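Local coordinates for actin binding protein family protein (Entamoeba histolytica HM-1:IMSS, PDB 6K2F) that probably binds actin monomers and inhibits their polymerization by sequestering them, represented here by the N-terminal ADF-homology domain of twinfilin, at residues I38-V52 against Y55-E69. Numbering follows the deposited sequence.
Sequences IEQGTSDFDADLDLV and YLVEGEPSYILFRTE
Phe66 of strand 62-68 packs on Phe45 and Leu49 of the short helix 45-49, which runs nearly antiparallel to that strand. In this ADF-homology domain the helix lies over one side of the central mixed sheet. The bond from CA to CB of Phe66 points toward the helix segment. CG is anti to the backbone N (chi1 -166°), and the ring reaches the helix backbone. On one flank, CD2 meets Val52 CG2 at 3.8 Å. Further out, CE2 lies 3.5 Å from Asp48 O, which sits at the ring edge. On the other flank, Phe66 CD1 faces Phe45 CE1 at 3.9 Å and also Leu49 CD2. Beyond it, Phe66 CE1 comes within 3.5 Å of Phe45 CE1. The two aromatic rings are steeply inclined to each other, with planes at 78°. The tip, CZ, approaches Leu49 N and CD2 of the same leucine. Leu49 CD2 lies over one face of the Phe66 ring, 3.8 Å from its centroid, in a CH-pi contact.

Phe45 also reaches the end of the strand. Its CD1 is near Arg67 O, which lies at the edge of the ring. Its CB touches Glu69 CG, while the Glu69 carboxylate forms a salt bridge with Arg22. Arg22 also pairs with Asp48, so it links both segments from outside.

Further along the chain, Val52 O accepts from Tyr55 N and Leu56 N, which ties the two segments where they come closest in sequence. Val52 CG1 packs on Leu56 CG and on Ile64 CG1. The edge of the Tyr55 ring meets Leu51 O, with CD1 at 3.3 Å, and its hydroxyl reaches Glu39 at the end of strand 32-39. The ring is turned steeply against the Glu39 carboxylate. Tyr55 OH donates to Glu39 OE1 at 2.6 Å, on the anti side of that oxygen and 30° out of the carboxylate plane.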
loop_
_atom_site.group_PDB
_atom_site.type_symbol
_atom_site.label_atom_id
_atom_site.label_comp_id
_atom_site.label_asym_id
_atom_site.label_seq_id
_atom_site.Cartn_x
_atom_site.Cartn_y
_atom_site.Cartn_z
ATOM N N ILE A 38 -11.002 -2.445 -4.148
ATOM C CA ILE A 38 -9.607 -2.743 -3.727
ATOM C C ILE A 38 -8.906 -1.411 -3.518
ATOM O O ILE A 38 -8.975 -0.555 -4.417
ATOM C CB ILE A 38 -8.898 -3.597 -4.776
ATOM C CG1 ILE A 38 -9.658 -4.901 -5.035
ATOM C CG2 ILE A 38 -7.463 -3.830 -4.346
ATOM C CD1 ILE A 38 -9.328 -5.514 -6.363
ATOM N N GLU A 39 -8.223 -1.260 -2.387
ATOM C CA GLU A 39 -7.437 -0.054 -2.057
ATOM C C GLU A 39 -5.955 -0.430 -2.012
ATOM O O GLU A 39 -5.575 -1.294 -1.185
ATOM C CB GLU A 39 -7.893 0.512 -0.715
ATOM C CG GLU A 39 -7.052 1.674 -0.223
ATOM C CD GLU A 39 -6.915 2.839 -1.181
ATOM O OE1 GLU A 39 -7.975 3.414 -1.572
ATOM O OE2 GLU A 39 -5.764 3.190 -1.533
ATOM N N GLN A 40 -5.163 0.226 -2.862
ATOM C CA GLN A 40 -3.697 0.025 -2.952
ATOM C C GLN A 40 -3.079 0.457 -1.627
ATOM O O GLN A 40 -2.145 -0.213 -1.167
ATOM C CB GLN A 40 -3.137 0.834 -4.115
ATOM C CG GLN A 40 -1.624 0.795 -4.199
ATOM C CD GLN A 40 -1.137 -0.608 -4.446
ATOM O OE1 GLN A 40 -1.608 -1.302 -5.346
ATOM N NE2 GLN A 40 -0.164 -1.022 -3.651
ATOM N N GLY A 41 -3.560 1.563 -1.065
ATOM C CA GLY A 41 -2.969 2.145 0.150
ATOM C C GLY A 41 -1.499 2.482 -0.056
ATOM O O GLY A 41 -1.076 2.801 -1.194
ATOM N N THR A 42 -0.731 2.433 1.029
ATOM C CA THR A 42 0.653 2.937 1.112
ATOM C C THR A 42 1.466 1.984 1.998
ATOM O O THR A 42 0.940 0.945 2.430
ATOM C CB THR A 42 0.694 4.381 1.648
ATOM O OG1 THR A 42 0.371 4.356 3.033
ATOM C CG2 THR A 42 -0.247 5.315 0.918
ATOM N N SER A 43 2.687 2.355 2.306
ATOM C CA SER A 43 3.537 1.596 3.244
ATOM C C SER A 43 3.197 1.988 4.695
ATOM O O SER A 43 3.880 1.466 5.591
ATOM C CB SER A 43 4.969 1.834 2.938
ATOM O OG SER A 43 5.291 3.188 3.171
ATOM N N ASP A 44 2.263 2.926 4.921
ATOM C CA ASP A 44 1.908 3.461 6.272
ATOM C C ASP A 44 0.587 2.847 6.739
ATOM O O ASP A 44 -0.487 3.327 6.350
ATOM C CB ASP A 44 1.844 4.993 6.271
ATOM C CG ASP A 44 1.689 5.635 7.649
ATOM O OD1 ASP A 44 1.235 4.932 8.600
ATOM O OD2 ASP A 44 2.034 6.833 7.762
ATOM N N PHE A 45 0.674 1.788 7.537
ATOM C CA PHE A 45 -0.490 1.035 8.061
ATOM C C PHE A 45 -1.425 1.991 8.803
ATOM O O PHE A 45 -2.640 1.963 8.596
ATOM C CB PHE A 45 0.013 -0.074 8.982
ATOM C CG PHE A 45 -1.052 -0.739 9.812
ATOM C CD1 PHE A 45 -1.785 -1.784 9.287
ATOM C CD2 PHE A 45 -1.314 -0.333 11.107
ATOM C CE1 PHE A 45 -2.735 -2.439 10.049
ATOM C CE2 PHE A 45 -2.272 -0.987 11.865
ATOM C CZ PHE A 45 -2.987 -2.027 11.334
ATOM N N ASP A 46 -0.851 2.827 9.665
ATOM C CA ASP A 46 -1.649 3.716 10.546
ATOM C C ASP A 46 -2.491 4.674 9.694
ATOM O O ASP A 46 -3.711 4.768 9.930
ATOM C CB ASP A 46 -0.742 4.491 11.497
ATOM C CG ASP A 46 -0.097 3.627 12.571
ATOM O OD1 ASP A 46 -0.694 2.610 12.976
ATOM O OD2 ASP A 46 1.009 3.972 12.994
ATOM N N ALA A 47 -1.863 5.358 8.733
ATOM C CA ALA A 47 -2.545 6.289 7.809
ATOM C C ALA A 47 -3.613 5.522 7.030
ATOM O O ALA A 47 -4.740 6.018 6.868
ATOM C CB ALA A 47 -1.547 6.905 6.864
ATOM N N ASP A 48 -3.282 4.319 6.573
ATOM C CA ASP A 48 -4.186 3.579 5.671
ATOM C C ASP A 48 -5.465 3.164 6.414
ATOM O O ASP A 48 -6.503 2.969 5.750
ATOM C CB ASP A 48 -3.504 2.371 5.029
ATOM C CG ASP A 48 -2.472 2.695 3.955
ATOM O OD1 ASP A 48 -2.191 3.910 3.677
ATOM O OD2 ASP A 48 -1.930 1.707 3.399
ATOM N N LEU A 49 -5.424 3.028 7.744
ATOM C CA LEU A 49 -6.645 2.629 8.484
ATOM C C LEU A 49 -7.766 3.625 8.177
ATOM O O LEU A 49 -8.932 3.204 8.091
ATOM C CB LEU A 49 -6.361 2.543 9.986
ATOM C CG LEU A 49 -5.641 1.268 10.424
ATOM C CD1 LEU A 49 -5.116 1.406 11.843
ATOM C CD2 LEU A 49 -6.569 0.069 10.295
ATOM N N ASP A 50 -7.433 4.906 8.018
ATOM C CA ASP A 50 -8.469 5.943 7.810
ATOM C C ASP A 50 -9.074 5.815 6.403
ATOM O O ASP A 50 -10.212 6.325 6.198
ATOM C CB ASP A 50 -7.904 7.327 8.090
ATOM C CG ASP A 50 -7.755 7.610 9.575
ATOM O OD1 ASP A 50 -8.456 6.953 10.370
ATOM O OD2 ASP A 50 -6.956 8.505 9.930
ATOM N N LEU A 51 -8.385 5.183 5.450
ATOM C CA LEU A 51 -8.936 5.038 4.066
ATOM C C LEU A 51 -10.214 4.200 4.079
ATOM O O LEU A 51 -11.055 4.392 3.191
ATOM C CB LEU A 51 -7.890 4.393 3.154
ATOM C CG LEU A 51 -6.636 5.228 2.927
ATOM C CD1 LEU A 51 -5.623 4.437 2.113
ATOM C CD2 LEU A 51 -6.977 6.549 2.244
ATOM N N VAL A 52 -10.376 3.311 5.051
ATOM C CA VAL A 52 -11.581 2.448 5.152
ATOM C C VAL A 52 -12.833 3.326 5.169
ATOM O O VAL A 52 -13.864 2.925 4.574
ATOM C CB VAL A 52 -11.510 1.566 6.403
ATOM C CG1 VAL A 52 -12.873 0.943 6.725
ATOM C CG2 VAL A 52 -10.436 0.513 6.225
ATOM N N TYR A 55 -14.809 3.997 2.018
ATOM C CA TYR A 55 -15.404 2.840 1.316
ATOM C C TYR A 55 -16.681 2.348 1.983
ATOM O O TYR A 55 -17.508 1.782 1.285
ATOM C CB TYR A 55 -14.377 1.714 1.286
ATOM C CG TYR A 55 -13.279 1.970 0.288
ATOM C CD1 TYR A 55 -12.175 2.740 0.608
ATOM C CD2 TYR A 55 -13.359 1.483 -1.001
ATOM C CE1 TYR A 55 -11.181 3.009 -0.320
ATOM C CE2 TYR A 55 -12.356 1.714 -1.933
ATOM C CZ TYR A 55 -11.250 2.468 -1.587
ATOM O OH TYR A 55 -10.281 2.703 -2.525
ATOM N N LEU A 56 -16.850 2.569 3.279
ATOM C CA LEU A 56 -18.095 2.126 3.945
ATOM C C LEU A 56 -19.278 2.932 3.412
ATOM O O LEU A 56 -19.138 4.128 3.056
ATOM C CB LEU A 56 -17.956 2.245 5.463
ATOM C CG LEU A 56 -16.812 1.436 6.088
ATOM C CD1 LEU A 56 -16.764 1.619 7.599
ATOM C CD2 LEU A 56 -16.930 -0.049 5.747
ATOM N N VAL A 57 -20.424 2.282 3.313
ATOM C CA VAL A 57 -21.681 2.945 2.890
ATOM C C VAL A 57 -22.655 2.840 4.061
ATOM O O VAL A 57 -22.936 1.731 4.495
ATOM C CB VAL A 57 -22.269 2.307 1.624
ATOM C CG1 VAL A 57 -23.580 2.961 1.267
ATOM C CG2 VAL A 57 -21.300 2.384 0.448
ATOM N N GLU A 58 -23.104 3.970 4.590
ATOM C CA GLU A 58 -23.903 3.948 5.843
ATOM C C GLU A 58 -25.152 3.079 5.645
ATOM O O GLU A 58 -25.857 3.226 4.622
ATOM C CB GLU A 58 -24.228 5.362 6.315
ATOM C CG GLU A 58 -24.930 5.400 7.666
ATOM C CD GLU A 58 -26.428 5.179 7.650
ATOM O OE1 GLU A 58 -27.065 5.358 6.574
ATOM O OE2 GLU A 58 -27.000 4.935 8.738
ATOM N N GLY A 59 -25.373 2.168 6.588
ATOM C CA GLY A 59 -26.545 1.272 6.614
ATOM C C GLY A 59 -26.359 0.034 5.774
ATOM O O GLY A 59 -27.266 -0.816 5.842
ATOM N N GLU A 60 -25.262 -0.077 5.001
ATOM C CA GLU A 60 -24.997 -1.240 4.103
ATOM C C GLU A 60 -23.865 -2.065 4.701
ATOM O O GLU A 60 -22.744 -1.590 4.756
ATOM C CB GLU A 60 -24.607 -0.747 2.716
ATOM C CG GLU A 60 -25.737 -0.036 1.991
ATOM C CD GLU A 60 -25.491 0.248 0.511
ATOM O OE1 GLU A 60 -24.435 -0.175 -0.030
ATOM O OE2 GLU A 60 -26.350 0.918 -0.092
ATOM N N PRO A 61 -24.113 -3.303 5.175
ATOM C CA PRO A 61 -23.039 -4.132 5.688
ATOM C C PRO A 61 -21.972 -4.367 4.617
ATOM O O PRO A 61 -22.256 -4.522 3.472
ATOM C CB PRO A 61 -23.725 -5.418 6.138
ATOM C CG PRO A 61 -25.171 -5.023 6.337
ATOM C CD PRO A 61 -25.422 -3.959 5.295
ATOM N N SER A 62 -20.715 -4.415 5.059
ATOM C CA SER A 62 -19.602 -4.840 4.184
ATOM C C SER A 62 -18.480 -5.387 5.033
ATOM O O SER A 62 -18.445 -5.130 6.256
ATOM C CB SER A 62 -19.122 -3.773 3.231
ATOM O OG SER A 62 -18.546 -2.667 3.899
ATOM N N TYR A 63 -17.624 -6.172 4.406
ATOM C CA TYR A 63 -16.376 -6.641 5.021
ATOM C C TYR A 63 -15.197 -5.893 4.428
ATOM O O TYR A 63 -15.167 -5.608 3.229
ATOM C CB TYR A 63 -16.158 -8.115 4.742
ATOM C CG TYR A 63 -17.263 -9.027 5.187
ATOM C CD1 TYR A 63 -17.514 -9.247 6.524
ATOM C CD2 TYR A 63 -18.023 -9.721 4.261
ATOM C CE1 TYR A 63 -18.507 -10.120 6.939
ATOM C CE2 TYR A 63 -18.990 -10.621 4.656
ATOM C CZ TYR A 63 -19.248 -10.821 5.994
ATOM O OH TYR A 63 -20.242 -11.697 6.336
ATOM N N ILE A 64 -14.182 -5.667 5.252
ATOM C CA ILE A 64 -12.869 -5.158 4.768
ATOM C C ILE A 64 -11.802 -6.135 5.243
ATOM O O ILE A 64 -11.720 -6.387 6.434
ATOM C CB ILE A 64 -12.510 -3.767 5.315
ATOM C CG1 ILE A 64 -13.623 -2.736 5.145
ATOM C CG2 ILE A 64 -11.195 -3.330 4.674
ATOM C CD1 ILE A 64 -13.761 -2.250 3.772
ATOM N N LEU A 65 -11.053 -6.700 4.306
ATOM C CA LEU A 65 -9.855 -7.504 4.615
ATOM C C LEU A 65 -8.668 -6.554 4.562
ATOM O O LEU A 65 -8.355 -6.075 3.474
ATOM C CB LEU A 65 -9.733 -8.642 3.610
ATOM C CG LEU A 65 -10.963 -9.524 3.502
ATOM C CD1 LEU A 65 -10.772 -10.584 2.443
ATOM C CD2 LEU A 65 -11.288 -10.140 4.842
ATOM N N PHE A 66 -8.125 -6.228 5.720
ATOM C CA PHE A 66 -7.142 -5.138 5.869
ATOM C C PHE A 66 -5.794 -5.760 6.253
ATOM O O PHE A 66 -5.640 -6.370 7.302
ATOM C CB PHE A 66 -7.630 -4.137 6.905
ATOM C CG PHE A 66 -6.872 -2.841 6.887
ATOM C CD1 PHE A 66 -5.646 -2.756 7.521
ATOM C CD2 PHE A 66 -7.397 -1.713 6.274
ATOM C CE1 PHE A 66 -4.947 -1.565 7.529
ATOM C CE2 PHE A 66 -6.667 -0.533 6.244
ATOM C CZ PHE A 66 -5.454 -0.461 6.881
ATOM N N ARG A 67 -4.814 -5.559 5.408
ATOM C CA ARG A 67 -3.482 -6.187 5.572
ATOM C C ARG A 67 -2.681 -5.448 6.647
ATOM O O ARG A 67 -2.599 -4.223 6.591
ATOM C CB ARG A 67 -2.737 -6.171 4.240
ATOM C CG ARG A 67 -1.445 -6.972 4.270
ATOM C CD ARG A 67 -0.691 -6.946 2.952
ATOM N NE ARG A 67 -0.445 -5.587 2.492
ATOM C CZ ARG A 67 0.460 -4.749 2.978
ATOM N NH1 ARG A 67 1.252 -5.110 3.974
ATOM N NH2 ARG A 67 0.586 -3.539 2.461
ATOM N N THR A 68 -2.120 -6.178 7.602
ATOM C CA THR A 68 -1.227 -5.597 8.629
ATOM C C THR A 68 0.195 -5.530 8.082
ATOM O O THR A 68 0.452 -5.962 6.942
ATOM C CB THR A 68 -1.232 -6.383 9.947
ATOM O OG1 THR A 68 -0.466 -7.582 9.810
ATOM C CG2 THR A 68 -2.637 -6.692 10.416
ATOM N N GLU A 69 1.147 -5.067 8.905
ATOM C CA GLU A 69 2.596 -5.068 8.574
ATOM C C GLU A 69 3.297 -6.324 9.093
ATOM O O GLU A 69 4.515 -6.431 8.919
ATOM C CB GLU A 69 3.253 -3.828 9.174
ATOM C CG GLU A 69 2.848 -2.542 8.484
ATOM C CD GLU A 69 3.106 -2.560 6.991
ATOM O OE1 GLU A 69 4.255 -2.816 6.585
ATOM O OE2 GLU A 69 2.146 -2.395 6.244
HETATM O O HOH W 1 -0.304 -0.980 0.794
HETATM O O HOH W 2 5.550 -0.586 5.717
#